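Local structure of ribulose-1,5-bisphosphate carboxylase/oxygenase large subunit (Rhodopseudomonas palustris, 3QFW) at residues B[280-285]-B[317-322]; B[296-301]-B[331-336]; B[131-136]-B[337-342]; B[228-233]-B[254-259]; B[284-289]-B[324-329]. The protein is a rubisco-like protein that probably binds magnesium and may act on a substrate related to ribulose bisphosphate, its own reaction remaining uncertain. All blocks are in the same frame, centred on the assembly; numbering follows the deposited sequence.

How the interactions relate
From the N terminus, interaction 3 (131-136 with 337-342) closes the longest loop, and the other four contacts nest inside it. Interaction 4 opens and closes before the next three begin. Interactions 1 and 5 start from the same part of the chain, sharing Pro284 and Asn285, and close successively at 317-322 and 324-329. Interaction 2, opening at 296-301 and closing at 331-336, crosses both. Interactions 1 and 3 join neighbouring barrel strands, 2 ties two outer helices, 4 joins the ends of two neighbouring strands and 5 ties the turn after strand 280-284 to the start of helix 327-334. A probable hydrogen bond, Asn285 OD1 to Tyr334 OH at 2.7 Å, links interactions 1, 2 and 5.

Interaction 1: residues B[280-285]-B[317-322]; sequences ATVFPN and TPAGGI
Phe283 and Pro318 run alongside each other on one face of two parallel strands. Pro318 CA sits over one face of the Phe283 ring, 4.0 Å from its centroid and 16° off the normal, which defines a CH-pi contact; farther out, Phe283 CZ meets Pro318 CG at 3.7 Å. The chi1 of 63° places Phe283 CG between its own backbone N and carbonyl carbon, and the ring beyond it brings the CE2 edge to 3.4 Å from Thr317 N. On the other face of the sheet Val282 CG2 touches Thr317 CG2 at 4.2 Å. Four backbone hydrogen bonds set this register: Thr317 N to Thr281 O, Phe283 N to Thr317 O, Ala319 N to Phe283 O, and Asn285 N to Ala319 O, the last short (2.6 Å) and nearly straight (174°). Just past the strand, the Asn285 amide turns OD1 toward Pro318 CB and ND2 toward Ile322 CD1, 4.0 Å away; OD1 is hydrogen-bonded to Tyr334 OH. The two strands belong to one beta-alpha-beta unit with helix 294-305. Strand 280-284 bonds onward to strand 250-253 and strand 315-319 to 339-341, while Leu269 of helix 265-276 and Tyr334 of helix 327-334 pack on Phe283.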
# COMPACT_ATOMS: atom_id res chain seq x y z
N ALA B 280 12.69 14.71 0.23
CA ALA B 280 11.61 15.61 0.60
C ALA B 280 10.35 14.78 0.72
O ALA B 280 10.22 13.72 0.11
CB ALA B 280 11.43 16.72 -0.42
N THR B 281 9.41 15.26 1.53
CA THR B 281 8.20 14.48 1.73
C THR B 281 6.96 15.39 1.73
O THR B 281 6.84 16.31 2.55
CB THR B 281 8.31 13.57 2.98
OG1 THR B 281 7.14 12.76 3.08
CG2 THR B 281 8.47 14.39 4.28
N VAL B 282 6.07 15.12 0.77
CA VAL B 282 4.87 15.92 0.57
C VAL B 282 3.76 15.44 1.52
O VAL B 282 3.60 14.25 1.74
CB VAL B 282 4.38 15.81 -0.90
CG1 VAL B 282 3.08 16.58 -1.11
CG2 VAL B 282 5.47 16.28 -1.86
N PHE B 283 3.02 16.39 2.08
CA PHE B 283 1.90 16.08 2.96
C PHE B 283 0.94 17.26 2.98
O PHE B 283 1.35 18.42 2.78
CB PHE B 283 2.37 15.78 4.39
CG PHE B 283 3.05 16.96 5.07
CD1 PHE B 283 2.37 17.73 6.00
CD2 PHE B 283 4.37 17.26 4.79
CE1 PHE B 283 3.00 18.80 6.63
CE2 PHE B 283 5.01 18.33 5.42
CZ PHE B 283 4.32 19.10 6.34
N PRO B 284 -0.35 16.98 3.20
CA PRO B 284 -1.36 18.04 3.24
C PRO B 284 -1.20 18.87 4.50
O PRO B 284 -1.17 18.34 5.61
CB PRO B 284 -2.69 17.27 3.22
CG PRO B 284 -2.35 15.90 3.72
CD PRO B 284 -0.95 15.62 3.29
N ASN B 285 -1.08 20.18 4.31
CA ASN B 285 -0.90 21.12 5.41
C ASN B 285 -2.18 21.13 6.24
O ASN B 285 -3.24 20.74 5.75
CB ASN B 285 -0.62 22.52 4.84
CG ASN B 285 -0.18 23.52 5.90
OD1 ASN B 285 0.77 23.29 6.65
ND2 ASN B 285 -0.88 24.64 5.96
N THR B 317 7.44 18.97 3.10
CA THR B 317 6.93 19.74 1.98
C THR B 317 5.42 19.84 2.03
O THR B 317 4.71 19.06 1.37
CB THR B 317 7.40 19.12 0.66
OG1 THR B 317 8.82 19.00 0.68
CG2 THR B 317 6.96 19.96 -0.52
N PRO B 318 4.90 20.81 2.80
CA PRO B 318 3.46 20.96 3.02
C PRO B 318 2.76 21.42 1.76
O PRO B 318 3.33 22.19 0.98
CB PRO B 318 3.36 22.08 4.07
CG PRO B 318 4.71 22.33 4.54
CD PRO B 318 5.68 21.83 3.53
N ALA B 319 1.52 20.98 1.60
CA ALA B 319 0.71 21.31 0.43
C ALA B 319 -0.73 21.58 0.85
O ALA B 319 -1.24 20.98 1.79
CB ALA B 319 0.77 20.21 -0.59
N GLY B 320 -1.37 22.50 0.15
CA GLY B 320 -2.74 22.89 0.46
C GLY B 320 -3.01 24.25 -0.15
O GLY B 320 -2.30 24.67 -1.07
N GLY B 321 -4.02 24.95 0.36
CA GLY B 321 -4.37 26.26 -0.16
C GLY B 321 -3.34 27.32 0.20
O GLY B 321 -3.66 28.35 0.79
N ILE B 322 -2.09 27.06 -0.19
CA ILE B 322 -0.98 27.94 0.17
C ILE B 322 -0.94 29.20 -0.69
O ILE B 322 -0.40 29.19 -1.80
CB ILE B 322 0.37 27.20 0.08
CG1 ILE B 322 0.27 25.83 0.75
CG2 ILE B 322 1.48 28.02 0.70
CD1 ILE B 322 -0.22 25.90 2.17

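Interaction 2: residues B[296-301]-B[331-336]; sequences SCLALA and LRFYGQ. With SO4 (sulfate ion), chain G.
This is an apolar helix-to-helix contact in the outer layer of the barrel, where Cys297, Leu298 and Ala301 of helix 294-305 meet Phe333 and Tyr334 at the end of helix 327-334; no hydrogen bond crosses it. Tyr334 brings its OH to 3.3 Å from Cys297 CB. Along the same ring, Ala301 CB lies at the edge, near the ring plane, 3.9 Å from Tyr334 CD1. Phe333, with CG anti to its backbone N (chi1 -171°), approaches Cys297 and Leu298 of the partner helix: its CZ is 4.0 Å from Leu298 CB and its CE2 is 4.2 Å from Cys297 CB. Within their own segment the two aromatic residues meet directly, since Phe333 CD2 stands 3.4 Å above the centre of the Tyr334 ring. Both helices cover the parallel strands of a TIM barrel, and Tyr334 rests on Phe283 and Pro318 beneath them. Its hydroxyl is hydrogen-bonded to Asn285 OD1, so an alanine here would probably leave that amide oxygen without its partner and open a gap beside Cys297 and Ala301. Away from the interface, the extended Arg332 donates from NH1 to O4 of a sulfate ion, probably from the crystallisation liquor, at 3.1 Å and 162°.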
# COMPACT_ATOMS: atom_id res chain seq x y z
N SER B 296 -0.25 17.17 14.35
CA SER B 296 0.27 16.17 13.42
C SER B 296 1.24 16.77 12.42
O SER B 296 2.28 16.20 12.16
CB SER B 296 -0.87 15.45 12.68
OG SER B 296 -1.62 14.65 13.59
N CYS B 297 0.90 17.93 11.86
CA CYS B 297 1.80 18.57 10.90
C CYS B 297 3.15 18.91 11.55
O CYS B 297 4.20 18.70 10.95
CB CYS B 297 1.17 19.81 10.29
SG CYS B 297 -0.25 19.44 9.21
N LEU B 298 3.11 19.42 12.77
CA LEU B 298 4.36 19.76 13.45
C LEU B 298 5.18 18.50 13.74
O LEU B 298 6.39 18.47 13.51
CB LEU B 298 4.10 20.55 14.73
CG LEU B 298 5.35 21.21 15.33
CD1 LEU B 298 6.07 22.06 14.29
CD2 LEU B 298 4.99 22.06 16.56
N ALA B 299 4.51 17.45 14.21
CA ALA B 299 5.19 16.18 14.52
C ALA B 299 5.80 15.57 13.25
O ALA B 299 6.89 15.01 13.28
CB ALA B 299 4.22 15.21 15.17
N LEU B 300 5.07 15.69 12.14
CA LEU B 300 5.54 15.23 10.84
C LEU B 300 6.80 15.97 10.42
O LEU B 300 7.80 15.37 10.02
CB LEU B 300 4.42 15.39 9.81
CG LEU B 300 4.68 14.92 8.38
CD1 LEU B 300 5.71 13.84 8.39
CD2 LEU B 300 3.38 14.41 7.70
N ALA B 301 6.76 17.30 10.52
CA ALA B 301 7.94 18.10 10.23
C ALA B 301 9.14 17.65 11.08
O ALA B 301 10.25 17.48 10.56
CB ALA B 301 7.63 19.59 10.46
N LEU B 331 5.79 29.86 7.67
CA LEU B 331 7.20 29.92 8.01
C LEU B 331 7.37 30.13 9.51
O LEU B 331 8.36 29.68 10.09
CB LEU B 331 7.91 31.00 7.21
CG LEU B 331 8.32 30.63 5.78
CD1 LEU B 331 8.37 29.15 5.54
CD2 LEU B 331 7.43 31.30 4.76
N ARG B 332 6.42 30.82 10.13
CA ARG B 332 6.40 30.91 11.59
C ARG B 332 6.14 29.52 12.16
O ARG B 332 6.79 29.09 13.12
CB ARG B 332 5.33 31.88 12.08
CG ARG B 332 5.67 33.35 11.84
CD ARG B 332 4.46 34.27 12.09
NE ARG B 332 4.70 35.61 11.56
CZ ARG B 332 3.81 36.32 10.86
NH1 ARG B 332 2.61 35.82 10.60
NH2 ARG B 332 4.13 37.51 10.40
N PHE B 333 5.19 28.82 11.56
CA PHE B 333 4.81 27.50 12.04
C PHE B 333 5.94 26.49 11.91
O PHE B 333 6.29 25.80 12.87
CB PHE B 333 3.58 26.99 11.29
CG PHE B 333 3.01 25.73 11.88
CD1 PHE B 333 2.19 25.80 13.00
CD2 PHE B 333 3.31 24.49 11.35
CE1 PHE B 333 1.67 24.66 13.57
CE2 PHE B 333 2.79 23.34 11.90
CZ PHE B 333 1.97 23.41 13.01
N TYR B 334 6.51 26.41 10.72
CA TYR B 334 7.46 25.35 10.41
C TYR B 334 8.92 25.74 10.58
O TYR B 334 9.80 24.88 10.60
CB TYR B 334 7.25 24.87 8.96
CG TYR B 334 5.98 24.08 8.74
CD1 TYR B 334 5.85 22.78 9.23
CD2 TYR B 334 4.92 24.61 8.01
CE1 TYR B 334 4.70 22.05 9.02
CE2 TYR B 334 3.75 23.88 7.79
CZ TYR B 334 3.65 22.59 8.30
OH TYR B 334 2.51 21.84 8.10
N GLY B 335 9.20 27.03 10.72
CA GLY B 335 10.57 27.46 10.64
C GLY B 335 10.94 27.46 9.17
O GLY B 335 10.09 27.20 8.32
N GLN B 336 12.21 27.72 8.87
CA GLN B 336 12.64 27.91 7.48
C GLN B 336 13.17 26.64 6.82
O GLN B 336 13.46 26.64 5.63
CB GLN B 336 13.69 29.02 7.39
CG GLN B 336 13.15 30.39 7.73
CD GLN B 336 14.23 31.46 7.79
OE1 GLN B 336 15.28 31.33 7.14
NE2 GLN B 336 13.99 32.50 8.57
S SO4 G . 1.06 38.31 7.66
O1 SO4 G . 1.67 37.92 6.39
O2 SO4 G . -0.20 39.00 7.39
O3 SO4 G . 1.95 39.20 8.40
O4 SO4 G . 0.81 37.12 8.48

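Interaction 3: residues B[131-136]-B[337-342]; sequences RALTAS and DVMLLI. With SO4 (sulfate ion), chain H.
Met339 overlaps Leu133 across the strand pair, its CG 3.7 Å from Leu133 CB, and the same CG reaches Ala135 CB at 4.0 Å. Leu341 follows on this face: CG lies anti to its backbone N (chi1 -179°), and CD1 presses on Ala135 CB at 3.5 Å, closer than carbon atoms usually pack. Before the paired strands begin, Ala132 CB and Val338 CG1 touch at 3.8 Å. The other face carries Thr134 and Leu340, which turn respectively to helix 353-366 and helix 327-334. Backbone evidence for parallel pairing is a ladder of four hydrogen bonds: Leu133 N to Val338 O, Leu340 N to Leu133 O, Ala135 N to Leu340 O, and Ile342 N to Ala135 O. The first is almost linear, with 174° at the hydrogen. The strand axes lie 26° apart.

Just upstream, the extended Arg131 side chain brings NH1 to a lone pair of Ala132 O at 3.0 Å, while NH2 forms a salt bridge with Asp161. Its backbone N binds O3 of a sulfate ion at 2.8 Å; Ser130 and Gln129 also give backbone amides to this ion, which probably came from the crystallisation liquor. Two hundred residues separate the segments, and pairing the first and last strands of the catalytic domain in this way closes the ring of an eight-stranded TIM barrel.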
# COMPACT_ATOMS: atom_id res chain seq x y z
N ARG B 131 17.08 30.31 3.60
CA ARG B 131 15.67 30.60 3.42
C ARG B 131 14.88 29.31 3.23
O ARG B 131 15.45 28.28 2.89
CB ARG B 131 15.48 31.48 2.19
CG ARG B 131 15.92 30.81 0.89
CD ARG B 131 15.48 31.61 -0.32
NE ARG B 131 15.99 31.07 -1.58
CZ ARG B 131 15.42 30.09 -2.27
NH1 ARG B 131 14.32 29.50 -1.80
NH2 ARG B 131 15.95 29.67 -3.41
N ALA B 132 13.57 29.39 3.45
CA ALA B 132 12.68 28.28 3.12
C ALA B 132 12.69 28.09 1.61
O ALA B 132 13.11 28.97 0.86
CB ALA B 132 11.26 28.57 3.61
N LEU B 133 12.24 26.93 1.15
CA LEU B 133 12.20 26.67 -0.28
C LEU B 133 10.76 26.71 -0.80
O LEU B 133 9.80 26.76 -0.03
CB LEU B 133 12.86 25.33 -0.62
CG LEU B 133 14.39 25.32 -0.57
CD1 LEU B 133 14.94 25.45 0.85
CD2 LEU B 133 14.92 24.06 -1.23
N THR B 134 10.63 26.69 -2.12
CA THR B 134 9.34 26.76 -2.78
C THR B 134 9.19 25.65 -3.82
O THR B 134 10.16 25.23 -4.45
CB THR B 134 9.13 28.12 -3.49
OG1 THR B 134 10.01 28.20 -4.62
CG2 THR B 134 9.42 29.29 -2.55
N ALA B 135 7.96 25.16 -3.97
CA ALA B 135 7.67 24.17 -5.01
C ALA B 135 6.32 24.45 -5.64
O ALA B 135 5.46 25.08 -5.02
CB ALA B 135 7.70 22.75 -4.42
N SER B 136 6.14 23.96 -6.86
CA SER B 136 4.82 23.94 -7.48
C SER B 136 4.62 22.64 -8.24
O SER B 136 5.58 21.94 -8.57
CB SER B 136 4.65 25.12 -8.44
OG SER B 136 3.28 25.30 -8.76
N ASP B 337 13.30 25.57 7.60
CA ASP B 337 13.69 24.27 7.06
C ASP B 337 12.46 23.52 6.53
O ASP B 337 12.02 22.51 7.10
CB ASP B 337 14.42 23.43 8.11
CG ASP B 337 15.86 23.88 8.33
OD1 ASP B 337 16.42 24.60 7.47
OD2 ASP B 337 16.44 23.50 9.37
N VAL B 338 11.91 24.04 5.44
CA VAL B 338 10.63 23.60 4.91
C VAL B 338 10.57 24.01 3.45
O VAL B 338 11.19 25.00 3.05
CB VAL B 338 9.47 24.26 5.68
CG1 VAL B 338 9.45 25.77 5.43
CG2 VAL B 338 8.13 23.63 5.30
N MET B 339 9.85 23.24 2.64
CA MET B 339 9.58 23.63 1.26
C MET B 339 8.07 23.80 1.06
O MET B 339 7.32 22.82 1.11
CB MET B 339 10.16 22.60 0.28
CG MET B 339 10.04 22.97 -1.21
SD MET B 339 11.14 22.00 -2.28
CE MET B 339 10.64 20.32 -1.85
N LEU B 340 7.62 25.03 0.84
CA LEU B 340 6.20 25.30 0.67
C LEU B 340 5.72 24.96 -0.74
O LEU B 340 6.21 25.49 -1.73
CB LEU B 340 5.87 26.76 1.00
CG LEU B 340 6.31 27.27 2.37
CD1 LEU B 340 5.97 28.75 2.51
CD2 LEU B 340 5.69 26.47 3.51
N LEU B 341 4.76 24.05 -0.84
CA LEU B 341 4.22 23.70 -2.15
C LEU B 341 2.99 24.54 -2.45
O LEU B 341 1.99 24.45 -1.74
CB LEU B 341 3.87 22.21 -2.19
CG LEU B 341 3.32 21.63 -3.49
CD1 LEU B 341 4.36 21.73 -4.58
CD2 LEU B 341 2.90 20.18 -3.26
N ILE B 342 3.07 25.39 -3.47
CA ILE B 342 1.86 25.99 -4.00
C ILE B 342 1.54 25.44 -5.39
O ILE B 342 0.62 24.64 -5.55
CB ILE B 342 1.94 27.51 -4.09
CG1 ILE B 342 0.57 28.08 -4.47
CG2 ILE B 342 2.98 27.92 -5.12
CD1 ILE B 342 -0.61 27.23 -3.97
S SO4 H . 19.54 32.55 1.08
O1 SO4 H . 18.59 33.56 0.62
O2 SO4 H . 19.86 31.65 -0.03
O3 SO4 H . 18.98 31.80 2.20
O4 SO4 H . 20.75 33.22 1.53

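Interaction 4: residues B[228-233]-B[254-259]; sequences LVAPMI and HPAMAG
His254 and Val229 supply the direct hydrogen bond, His254 N to Val229 O at 2.8 Å and 156°, continuing the pairing of strands 226-229 and 250-253 to their ends. A water makes the second polar link: it accepts from Met232 N and donates to both His254 O (2.7 Å) and Ala256 O, so three backbone groups converge on it. Weaker support comes from a CA-H...O contact of Ala230 CA with His254 O at 3.4 Å. Within the second segment, His254 ND1 accepts from Ala256 N at 3.0 Å, the donor lying 33° out of the imidazole plane; this bond and stacking with His167 would limit rotation of the ring.

Among apolar contacts, Ile233 CD1 meets Ala256 CB at 3.5 Å, a tight carbon pair, and Ala230 CB flanks the same methyl at 3.9 Å. Met232 CG is anti to its carbonyl carbon (chi1 -57°) and approaches Ala258 CA at 4.0 Å. The type II turn from Pro255 to Ala258 carries these partners. Its Met257 backbone also hydrogen-bonds to the second subunit, whose Asn85 packs on Ile233 and Ala256. These loops lie at the carboxyl-terminal ends of adjacent barrel strands, the end where TIM-barrel enzymes, rubisco among them, build their active sites.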
# COMPACT_ATOMS: atom_id res chain seq x y z
N LEU B 228 9.82 12.07 -8.42
CA LEU B 228 8.69 11.98 -7.51
C LEU B 228 8.23 10.53 -7.46
O LEU B 228 8.14 9.87 -8.50
CB LEU B 228 7.54 12.87 -8.00
CG LEU B 228 6.32 12.96 -7.09
CD1 LEU B 228 6.71 13.66 -5.78
CD2 LEU B 228 5.20 13.71 -7.79
N VAL B 229 7.95 10.02 -6.27
CA VAL B 229 7.49 8.64 -6.14
C VAL B 229 6.49 8.56 -5.00
O VAL B 229 6.71 9.16 -3.95
CB VAL B 229 8.64 7.68 -5.80
CG1 VAL B 229 8.20 6.22 -5.98
CG2 VAL B 229 9.86 7.97 -6.67
N ALA B 230 5.42 7.80 -5.20
CA ALA B 230 4.48 7.51 -4.11
C ALA B 230 4.77 6.12 -3.56
O ALA B 230 4.35 5.12 -4.15
CB ALA B 230 3.06 7.60 -4.62
N PRO B 231 5.49 6.05 -2.43
CA PRO B 231 5.96 4.75 -1.92
C PRO B 231 4.82 3.77 -1.67
O PRO B 231 5.00 2.57 -1.89
CB PRO B 231 6.68 5.12 -0.60
CG PRO B 231 7.09 6.59 -0.80
CD PRO B 231 5.98 7.19 -1.61
N MET B 232 3.66 4.26 -1.24
CA MET B 232 2.58 3.37 -0.87
C MET B 232 1.84 2.84 -2.09
O MET B 232 1.10 1.86 -2.01
CB MET B 232 1.65 4.01 0.16
CG MET B 232 2.39 4.46 1.46
SD MET B 232 3.21 3.13 2.38
CE MET B 232 4.30 2.46 1.17
N ILE B 233 2.06 3.49 -3.23
CA ILE B 233 1.58 2.96 -4.50
C ILE B 233 2.49 1.86 -5.01
O ILE B 233 2.04 0.75 -5.30
CB ILE B 233 1.46 4.03 -5.57
CG1 ILE B 233 0.37 5.02 -5.20
CG2 ILE B 233 1.15 3.39 -6.94
CD1 ILE B 233 0.25 6.17 -6.14
N HIS B 254 5.67 11.23 -2.31
CA HIS B 254 4.28 11.68 -2.31
C HIS B 254 3.43 10.70 -1.50
O HIS B 254 3.68 9.49 -1.49
CB HIS B 254 3.74 11.73 -3.75
CG HIS B 254 2.39 12.35 -3.86
ND1 HIS B 254 1.22 11.62 -3.76
CD2 HIS B 254 2.01 13.64 -4.04
CE1 HIS B 254 0.18 12.43 -3.88
NE2 HIS B 254 0.63 13.66 -4.06
N PRO B 255 2.39 11.21 -0.81
CA PRO B 255 1.67 10.35 0.12
C PRO B 255 0.46 9.58 -0.46
O PRO B 255 -0.34 9.08 0.31
CB PRO B 255 1.18 11.35 1.18
CG PRO B 255 0.90 12.59 0.37
CD PRO B 255 2.03 12.64 -0.65
N ALA B 256 0.33 9.51 -1.78
CA ALA B 256 -0.80 8.79 -2.38
C ALA B 256 -0.95 7.39 -1.76
O ALA B 256 0.02 6.65 -1.68
CB ALA B 256 -0.62 8.68 -3.88
N MET B 257 -2.17 7.07 -1.32
CA MET B 257 -2.52 5.78 -0.69
C MET B 257 -1.95 5.55 0.72
O MET B 257 -1.99 4.43 1.23
CB MET B 257 -2.23 4.58 -1.61
CG MET B 257 -3.32 4.29 -2.66
SD MET B 257 -4.89 3.63 -1.99
CE MET B 257 -4.30 2.07 -1.36
N ALA B 258 -1.45 6.61 1.34
CA ALA B 258 -0.89 6.48 2.69
C ALA B 258 -1.98 6.36 3.75
O ALA B 258 -1.71 6.01 4.89
CB ALA B 258 0.05 7.65 3.00
N GLY B 259 -3.21 6.66 3.37
CA GLY B 259 -4.30 6.65 4.33
C GLY B 259 -5.10 5.36 4.32
O GLY B 259 -6.02 5.17 5.12
O HOH W 1 2.75 6.97 -0.91

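Interaction 5: residues B[284-289]-B[324-329]; sequences PNYGGR and LQRVNE
A type II turn from Asn285 to Gly288, with Gly287 at phi 68° and a weak closing bond from Gly288 N to Asn285 O, presents Tyr286 to Arg326 and Glu329. Tyr286 and Glu329 meet tip to tip: Tyr286 OH donates to Glu329 OE2 at 2.6 Å, reaching that oxygen on its anti side but tilted out of the carboxylate plane. The phenol ring and the carboxylate are turned 61° apart. Arg326, bent at chi2 and chi3, grips the same carboxylate side-on, NE to Glu329 OE1 at 2.6 Å in a salt bridge and NH2 to Glu329 OE2 at 3.1 Å. Thus OE2 receives the hydroxyl and NH2 together, both from one face of its plane. The turn follows strand 280-284, the sixth of the barrel, in the position that loop 6 holds in rubisco, and the contact joins it to the beginning of helix 327-334. An alanine in place of Glu329 would probably leave the Arg326 guanidinium without its charge partner and the Tyr286 hydroxyl without its acceptor. Asn285 ND2 comes tip to tip with Arg326 NH2 at 3.4 Å, but both are donors and no bond forms; the same ND2 lies 3.8 Å above the plane of the Tyr286 ring, toward its rim. Tyr286 also meets the Phe333 ring, their planes about 45° apart.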
# COMPACT_ATOMS: atom_id res chain seq x y z
N PRO B 284 -0.35 16.98 3.20
CA PRO B 284 -1.36 18.04 3.24
C PRO B 284 -1.20 18.87 4.50
O PRO B 284 -1.17 18.34 5.61
CB PRO B 284 -2.69 17.27 3.22
CG PRO B 284 -2.35 15.90 3.72
CD PRO B 284 -0.95 15.62 3.29
N ASN B 285 -1.08 20.18 4.31
CA ASN B 285 -0.90 21.12 5.41
C ASN B 285 -2.18 21.13 6.24
O ASN B 285 -3.24 20.74 5.75
CB ASN B 285 -0.62 22.52 4.84
CG ASN B 285 -0.18 23.52 5.90
OD1 ASN B 285 0.77 23.29 6.65
ND2 ASN B 285 -0.88 24.64 5.96
N TYR B 286 -2.09 21.56 7.49
CA TYR B 286 -3.30 21.77 8.28
C TYR B 286 -4.08 22.88 7.59
O TYR B 286 -3.50 23.69 6.87
CB TYR B 286 -2.95 22.17 9.71
CG TYR B 286 -2.18 23.46 9.80
CD1 TYR B 286 -0.81 23.48 9.63
CD2 TYR B 286 -2.83 24.66 10.05
CE1 TYR B 286 -0.09 24.65 9.71
CE2 TYR B 286 -2.13 25.85 10.14
CZ TYR B 286 -0.76 25.84 9.97
OH TYR B 286 -0.04 27.01 10.05
N GLY B 287 -5.39 22.91 7.80
CA GLY B 287 -6.21 23.97 7.23
C GLY B 287 -6.32 23.95 5.72
O GLY B 287 -6.97 24.82 5.13
N GLY B 288 -5.68 22.98 5.08
CA GLY B 288 -5.83 22.77 3.65
C GLY B 288 -7.11 21.98 3.40
O GLY B 288 -8.03 22.02 4.23
N ARG B 289 -7.17 21.27 2.29
CA ARG B 289 -8.35 20.47 1.94
C ARG B 289 -8.51 19.25 2.84
O ARG B 289 -9.60 18.67 2.92
CB ARG B 289 -8.29 20.01 0.48
CG ARG B 289 -8.36 21.12 -0.55
CD ARG B 289 -8.61 20.55 -1.94
NE ARG B 289 -7.63 19.54 -2.30
CZ ARG B 289 -6.45 19.81 -2.85
NH1 ARG B 289 -6.11 21.07 -3.09
NH2 ARG B 289 -5.61 18.83 -3.15
N LEU B 324 -0.35 33.64 -1.11
CA LEU B 324 0.58 34.67 -0.69
C LEU B 324 0.31 35.11 0.75
O LEU B 324 1.22 35.56 1.46
CB LEU B 324 0.51 35.88 -1.62
CG LEU B 324 1.79 36.15 -2.43
CD1 LEU B 324 2.92 36.58 -1.51
CD2 LEU B 324 2.20 34.93 -3.24
N GLN B 325 -0.95 34.97 1.17
CA GLN B 325 -1.37 35.39 2.51
C GLN B 325 -0.97 34.39 3.60
O GLN B 325 -1.01 34.73 4.78
CB GLN B 325 -2.88 35.60 2.56
CG GLN B 325 -3.68 34.32 2.84
CD GLN B 325 -5.04 34.60 3.46
OE1 GLN B 325 -5.56 33.78 4.22
NE2 GLN B 325 -5.61 35.75 3.14
N ARG B 326 -0.60 33.18 3.21
CA ARG B 326 -0.32 32.11 4.18
C ARG B 326 1.17 31.98 4.47
O ARG B 326 1.55 31.38 5.47
CB ARG B 326 -0.83 30.76 3.68
CG ARG B 326 -2.32 30.68 3.35
CD ARG B 326 -3.20 30.58 4.60
NE ARG B 326 -2.70 29.62 5.58
CZ ARG B 326 -3.05 28.34 5.64
NH1 ARG B 326 -3.90 27.83 4.76
NH2 ARG B 326 -2.53 27.55 6.59
N VAL B 327 2.00 32.54 3.60
CA VAL B 327 3.45 32.33 3.67
C VAL B 327 4.10 32.64 5.04
O VAL B 327 4.81 31.80 5.58
CB VAL B 327 4.19 33.09 2.55
CG1 VAL B 327 5.66 33.27 2.90
CG2 VAL B 327 4.03 32.36 1.23
N ASN B 328 3.86 33.82 5.60
CA ASN B 328 4.47 34.12 6.90
C ASN B 328 3.99 33.19 8.02
O ASN B 328 4.80 32.70 8.81
CB ASN B 328 4.30 35.60 7.27
CG ASN B 328 5.09 36.51 6.36
OD1 ASN B 328 6.00 36.07 5.66
ND2 ASN B 328 4.75 37.80 6.37
N GLU B 329 2.68 32.97 8.08
CA GLU B 329 2.10 31.97 8.99
C GLU B 329 2.87 30.65 8.92
O GLU B 329 3.32 30.11 9.94
CB GLU B 329 0.62 31.72 8.67
CG GLU B 329 0.00 30.53 9.44
CD GLU B 329 -1.25 29.95 8.78
OE1 GLU B 329 -1.77 30.56 7.82
OE2 GLU B 329 -1.71 28.88 9.23